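Local coordinates for protein papain-like protease (Human betacoronavirus 2c EMC/2012, PDB 4RNA) that probably cleaves the viral polyprotein as a papain-like cysteine protease and, as in related coronavirus enzymes, probably removes ubiquitin from host proteins, at residues G279-I291 with F294-K306. Residues are numbered along the deposited sequence; the frame is centred on the assembly and turned at random.
Sequences GHYVHARLKGGLI and FDSGTVSKTSDWK
H280 NE2 donates to D295 OD1 at 2.6 Å, a His-carboxylate hydrogen bond resembling the His-Asp pair of related coronavirus papain-like proteases. The oxygen lies close to the imidazole plane, but the nitrogen comes from above the carboxylate plane, and the bond is bent, 133° at the hydrogen. With CG anti to the backbone N in both residues (chi1 near 180°), the groups meet with their side chains crossing at about a right angle, planes 51° apart. In the first hairpin, 280-287 with 290-294, H283 and F294 form an antiparallel hydrogen-bonded pair: F294 N bonds H283 O at 2.7 Å, and H283 N returns a bond to F294 O at 3.2 Å. The F294 ring presents its edge to H283 O, while the aliphatic CG of R285 packs against its CE2 at 3.7 Å. Imidazole suits position 283: NE2 accepts R285 NE almost straight, in the planes of both groups, while ND1 bonds N269. R285 NH2 donates to M120 O. In the second hairpin, I291 N meets T302 O at 2.7 Å. I291 CD1 lies 4.0 Å from W305 CB; A284 CB meets the indole's edge, and V282 CG1 lies obliquely against CH2. A type I' turn, K287 to L290, closes the first hairpin; G288 and G289 suit its positive phi. Strand 267-272 flanks 280-287, helix 115-122 packs against H283 and F294, and V257 of strand 252-258 touches I291.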
loop_
_atom_site.group_PDB
_atom_site.type_symbol
_atom_site.label_atom_id
_atom_site.label_comp_id
_atom_site.label_asym_id
_atom_site.label_seq_id
_atom_site.Cartn_x
_atom_site.Cartn_y
_atom_site.Cartn_z
ATOM N N GLY A 279 13.068 -14.420 -7.424
ATOM C CA GLY A 279 12.327 -14.708 -8.687
ATOM C C GLY A 279 11.897 -13.759 -9.810
ATOM O O GLY A 279 12.348 -12.629 -9.885
ATOM N N HIS A 280 11.000 -14.246 -10.681
ATOM C CA HIS A 280 10.699 -13.604 -11.939
ATOM C C HIS A 280 9.319 -13.971 -12.445
ATOM O O HIS A 280 8.939 -15.146 -12.412
ATOM C CB HIS A 280 11.781 -14.052 -12.901
ATOM C CG HIS A 280 11.601 -13.554 -14.272
ATOM N ND1 HIS A 280 11.406 -12.254 -14.544
ATOM C CD2 HIS A 280 11.582 -14.223 -15.481
ATOM C CE1 HIS A 280 11.255 -12.099 -15.865
ATOM N NE2 HIS A 280 11.373 -13.309 -16.439
ATOM N N TYR A 281 8.532 -12.982 -12.892
ATOM C CA TYR A 281 7.153 -13.247 -13.308
ATOM C C TYR A 281 7.091 -13.405 -14.812
ATOM O O TYR A 281 7.779 -12.686 -15.523
ATOM C CB TYR A 281 6.176 -12.108 -12.898
ATOM C CG TYR A 281 5.820 -12.106 -11.421
ATOM C CD1 TYR A 281 4.728 -12.841 -10.953
ATOM C CD2 TYR A 281 6.549 -11.362 -10.513
ATOM C CE1 TYR A 281 4.361 -12.825 -9.611
ATOM C CE2 TYR A 281 6.217 -11.350 -9.169
ATOM C CZ TYR A 281 5.117 -12.085 -8.725
ATOM O OH TYR A 281 4.752 -12.103 -7.392
ATOM N N VAL A 282 6.229 -14.302 -15.291
ATOM C CA VAL A 282 5.995 -14.475 -16.701
ATOM C C VAL A 282 4.492 -14.552 -16.923
ATOM O O VAL A 282 3.744 -15.212 -16.160
ATOM C CB VAL A 282 6.719 -15.764 -17.190
ATOM C CG1 VAL A 282 6.537 -15.995 -18.698
ATOM C CG2 VAL A 282 8.200 -15.687 -16.839
ATOM N N HIS A 283 4.012 -13.882 -17.972
ATOM C CA HIS A 283 2.583 -13.885 -18.262
ATOM C C HIS A 283 2.352 -14.839 -19.426
ATOM O O HIS A 283 3.086 -14.768 -20.416
ATOM C CB HIS A 283 2.091 -12.494 -18.648
ATOM C CG HIS A 283 0.603 -12.458 -19.026
ATOM N ND1 HIS A 283 -0.332 -12.517 -18.123
ATOM C CD2 HIS A 283 -0.033 -12.387 -20.261
ATOM C CE1 HIS A 283 -1.558 -12.459 -18.679
ATOM N NE2 HIS A 283 -1.395 -12.380 -20.012
ATOM N N ALA A 284 1.332 -15.705 -19.328
ATOM C CA ALA A 284 1.103 -16.705 -20.363
ATOM C C ALA A 284 -0.301 -16.534 -20.916
ATOM O O ALA A 284 -1.286 -16.242 -20.166
ATOM C CB ALA A 284 1.323 -18.141 -19.834
ATOM N N ARG A 285 -0.418 -16.666 -22.233
ATOM C CA ARG A 285 -1.771 -16.676 -22.857
ATOM C C ARG A 285 -1.985 -17.912 -23.718
ATOM O O ARG A 285 -1.013 -18.447 -24.241
ATOM C CB ARG A 285 -1.964 -15.456 -23.743
ATOM C CG ARG A 285 -1.572 -14.172 -23.039
ATOM C CD ARG A 285 -2.506 -13.144 -23.492
ATOM N NE ARG A 285 -2.393 -11.926 -22.706
ATOM C CZ ARG A 285 -2.724 -10.751 -23.226
ATOM N NH1 ARG A 285 -3.093 -10.708 -24.504
ATOM N NH2 ARG A 285 -2.646 -9.630 -22.509
ATOM N N LEU A 286 -3.236 -18.345 -23.830
ATOM C CA LEU A 286 -3.574 -19.498 -24.650
ATOM C C LEU A 286 -4.198 -19.059 -25.943
ATOM O O LEU A 286 -5.342 -18.559 -25.977
ATOM C CB LEU A 286 -4.589 -20.386 -23.949
ATOM C CG LEU A 286 -4.234 -21.066 -22.595
ATOM C CD1 LEU A 286 -4.813 -22.464 -22.602
ATOM C CD2 LEU A 286 -2.767 -21.099 -22.193
ATOM N N LYS A 287 -3.498 -19.306 -27.035
ATOM C CA LYS A 287 -3.994 -18.879 -28.315
ATOM C C LYS A 287 -3.485 -19.811 -29.372
ATOM O O LYS A 287 -2.307 -20.151 -29.334
ATOM C CB LYS A 287 -3.410 -17.493 -28.592
ATOM C CG LYS A 287 -4.251 -16.657 -29.526
ATOM C CD LYS A 287 -4.266 -15.181 -29.107
ATOM C CE LYS A 287 -2.901 -14.524 -29.271
ATOM N NZ LYS A 287 -3.134 -13.037 -29.291
ATOM N N GLY A 288 -4.326 -20.139 -30.347
ATOM C CA GLY A 288 -3.912 -20.976 -31.494
ATOM C C GLY A 288 -3.442 -22.357 -31.057
ATOM O O GLY A 288 -2.452 -22.900 -31.578
ATOM N N GLY A 289 -4.108 -22.908 -30.056
ATOM C CA GLY A 289 -3.707 -24.213 -29.498
ATOM C C GLY A 289 -2.368 -24.263 -28.792
ATOM O O GLY A 289 -1.853 -25.359 -28.534
ATOM N N LEU A 290 -1.780 -23.111 -28.462
ATOM C CA LEU A 290 -0.456 -23.093 -27.798
ATOM C C LEU A 290 -0.446 -22.191 -26.563
ATOM O O LEU A 290 -1.343 -21.377 -26.399
ATOM C CB LEU A 290 0.639 -22.619 -28.743
ATOM C CG LEU A 290 1.033 -23.521 -29.934
ATOM C CD1 LEU A 290 1.930 -22.682 -30.818
ATOM C CD2 LEU A 290 1.754 -24.805 -29.507
ATOM N N ILE A 291 0.574 -22.345 -25.727
ATOM C CA ILE A 291 0.759 -21.457 -24.599
ATOM C C ILE A 291 1.783 -20.437 -25.072
ATOM O O ILE A 291 2.919 -20.816 -25.407
ATOM C CB ILE A 291 1.328 -22.190 -23.356
ATOM C CG1 ILE A 291 0.368 -23.256 -22.841
ATOM C CG2 ILE A 291 1.736 -21.185 -22.270
ATOM C CD1 ILE A 291 1.031 -24.283 -21.924
ATOM N N PHE A 294 4.969 -14.727 -22.312
ATOM C CA PHE A 294 5.407 -13.362 -22.512
ATOM C C PHE A 294 6.291 -12.995 -21.355
ATOM O O PHE A 294 5.830 -12.637 -20.233
ATOM C CB PHE A 294 4.206 -12.447 -22.583
ATOM C CG PHE A 294 3.397 -12.602 -23.832
ATOM C CD1 PHE A 294 3.759 -11.912 -24.989
ATOM C CD2 PHE A 294 2.250 -13.383 -23.856
ATOM C CE1 PHE A 294 3.018 -12.037 -26.151
ATOM C CE2 PHE A 294 1.497 -13.508 -25.005
ATOM C CZ PHE A 294 1.872 -12.822 -26.162
ATOM N N ASP A 295 7.572 -13.145 -21.588
ATOM C CA ASP A 295 8.510 -12.902 -20.541
ATOM C C ASP A 295 9.102 -11.525 -20.775
ATOM O O ASP A 295 10.135 -11.371 -21.462
ATOM C CB ASP A 295 9.588 -13.979 -20.521
ATOM C CG ASP A 295 10.646 -13.696 -19.473
ATOM O OD1 ASP A 295 10.502 -12.680 -18.753
ATOM O OD2 ASP A 295 11.631 -14.454 -19.367
ATOM N N SER A 296 8.420 -10.521 -20.214
ATOM C CA SER A 296 8.844 -9.113 -20.286
ATOM C C SER A 296 9.311 -8.622 -21.681
ATOM O O SER A 296 10.464 -8.189 -21.847
ATOM C CB SER A 296 9.885 -8.823 -19.190
ATOM O OG SER A 296 9.280 -8.883 -17.894
ATOM N N GLY A 297 8.411 -8.694 -22.666
ATOM C CA GLY A 297 8.711 -8.179 -23.994
ATOM C C GLY A 297 9.519 -9.186 -24.812
ATOM O O GLY A 297 10.269 -8.803 -25.701
ATOM N N THR A 298 9.379 -10.467 -24.465
ATOM C CA THR A 298 9.948 -11.628 -25.174
ATOM C C THR A 298 8.758 -12.604 -25.296
ATOM O O THR A 298 7.857 -12.557 -24.440
ATOM C CB THR A 298 11.104 -12.238 -24.326
ATOM O OG1 THR A 298 12.255 -11.390 -24.431
ATOM C CG2 THR A 298 11.481 -13.691 -24.753
ATOM N N VAL A 299 8.720 -13.452 -26.334
ATOM C CA VAL A 299 7.673 -14.484 -26.426
ATOM C C VAL A 299 8.228 -15.868 -26.800
ATOM O O VAL A 299 9.173 -15.970 -27.567
ATOM C CB VAL A 299 6.421 -14.070 -27.272
ATOM C CG1 VAL A 299 6.696 -14.106 -28.755
ATOM C CG2 VAL A 299 5.247 -15.004 -27.015
ATOM N N SER A 300 7.691 -16.910 -26.178
ATOM C CA SER A 300 8.015 -18.314 -26.463
ATOM C C SER A 300 6.709 -19.058 -26.486
ATOM O O SER A 300 5.733 -18.612 -25.885
ATOM C CB SER A 300 8.880 -18.899 -25.356
ATOM O OG SER A 300 10.141 -18.294 -25.430
ATOM N N LYS A 301 6.679 -20.187 -27.191
ATOM C CA LYS A 301 5.447 -20.968 -27.345
ATOM C C LYS A 301 5.721 -22.453 -27.053
ATOM O O LYS A 301 6.834 -22.948 -27.251
ATOM C CB LYS A 301 4.822 -20.823 -28.752
ATOM C CG LYS A 301 4.723 -19.417 -29.276
ATOM C CD LYS A 301 4.493 -19.355 -30.788
ATOM C CE LYS A 301 4.755 -17.912 -31.226
ATOM N NZ LYS A 301 4.040 -17.531 -32.471
ATOM N N THR A 302 4.706 -23.148 -26.547
ATOM C CA THR A 302 4.821 -24.558 -26.251
ATOM C C THR A 302 3.408 -25.055 -26.073
ATOM O O THR A 302 2.532 -24.247 -25.810
ATOM C CB THR A 302 5.636 -24.821 -24.969
ATOM O OG1 THR A 302 5.754 -26.239 -24.792
ATOM C CG2 THR A 302 4.932 -24.207 -23.739
ATOM N N SER A 303 3.170 -26.362 -26.240
ATOM C CA SER A 303 1.829 -26.941 -25.909
ATOM C C SER A 303 1.744 -27.514 -24.475
ATOM O O SER A 303 0.637 -27.740 -23.965
ATOM C CB SER A 303 1.441 -27.995 -26.914
ATOM O OG SER A 303 2.484 -28.963 -26.924
ATOM N N ASP A 304 2.897 -27.705 -23.829
ATOM C CA ASP A 304 2.994 -28.280 -22.465
ATOM C C ASP A 304 4.068 -27.586 -21.696
ATOM O O ASP A 304 5.205 -27.412 -22.186
ATOM C CB ASP A 304 3.329 -29.790 -22.494
ATOM C CG ASP A 304 2.288 -30.594 -23.264
ATOM O OD1 ASP A 304 2.422 -30.683 -24.496
ATOM O OD2 ASP A 304 1.278 -31.051 -22.676
ATOM N N TRP A 305 3.737 -27.264 -20.443
ATOM C CA TRP A 305 4.607 -26.485 -19.591
ATOM C C TRP A 305 4.429 -26.823 -18.151
ATOM O O TRP A 305 3.321 -26.676 -17.588
ATOM C CB TRP A 305 4.359 -24.996 -19.800
ATOM C CG TRP A 305 5.413 -24.092 -19.214
ATOM C CD1 TRP A 305 6.729 -24.393 -18.891
ATOM C CD2 TRP A 305 5.274 -22.653 -18.949
ATOM N NE1 TRP A 305 7.378 -23.273 -18.416
ATOM C CE2 TRP A 305 6.563 -22.196 -18.449
ATOM C CE3 TRP A 305 4.232 -21.717 -19.103
ATOM C CZ2 TRP A 305 6.785 -20.848 -18.086
ATOM C CZ3 TRP A 305 4.470 -20.364 -18.745
ATOM C CH2 TRP A 305 5.707 -19.949 -18.248
ATOM N N LYS A 306 5.533 -27.274 -17.552
ATOM C CA LYS A 306 5.621 -27.486 -16.123
ATOM C C LYS A 306 6.166 -26.206 -15.519
ATOM O O LYS A 306 7.285 -25.791 -15.782
ATOM C CB LYS A 306 6.519 -28.687 -15.744
ATOM C CG LYS A 306 6.443 -29.010 -14.241
ATOM C CD LYS A 306 6.960 -30.399 -13.881
ATOM C CE LYS A 306 8.480 -30.469 -13.855
ATOM N NZ LYS A 306 8.954 -31.768 -13.294
HETATM O O HOH W 1 7.015 -10.822 -17.508
#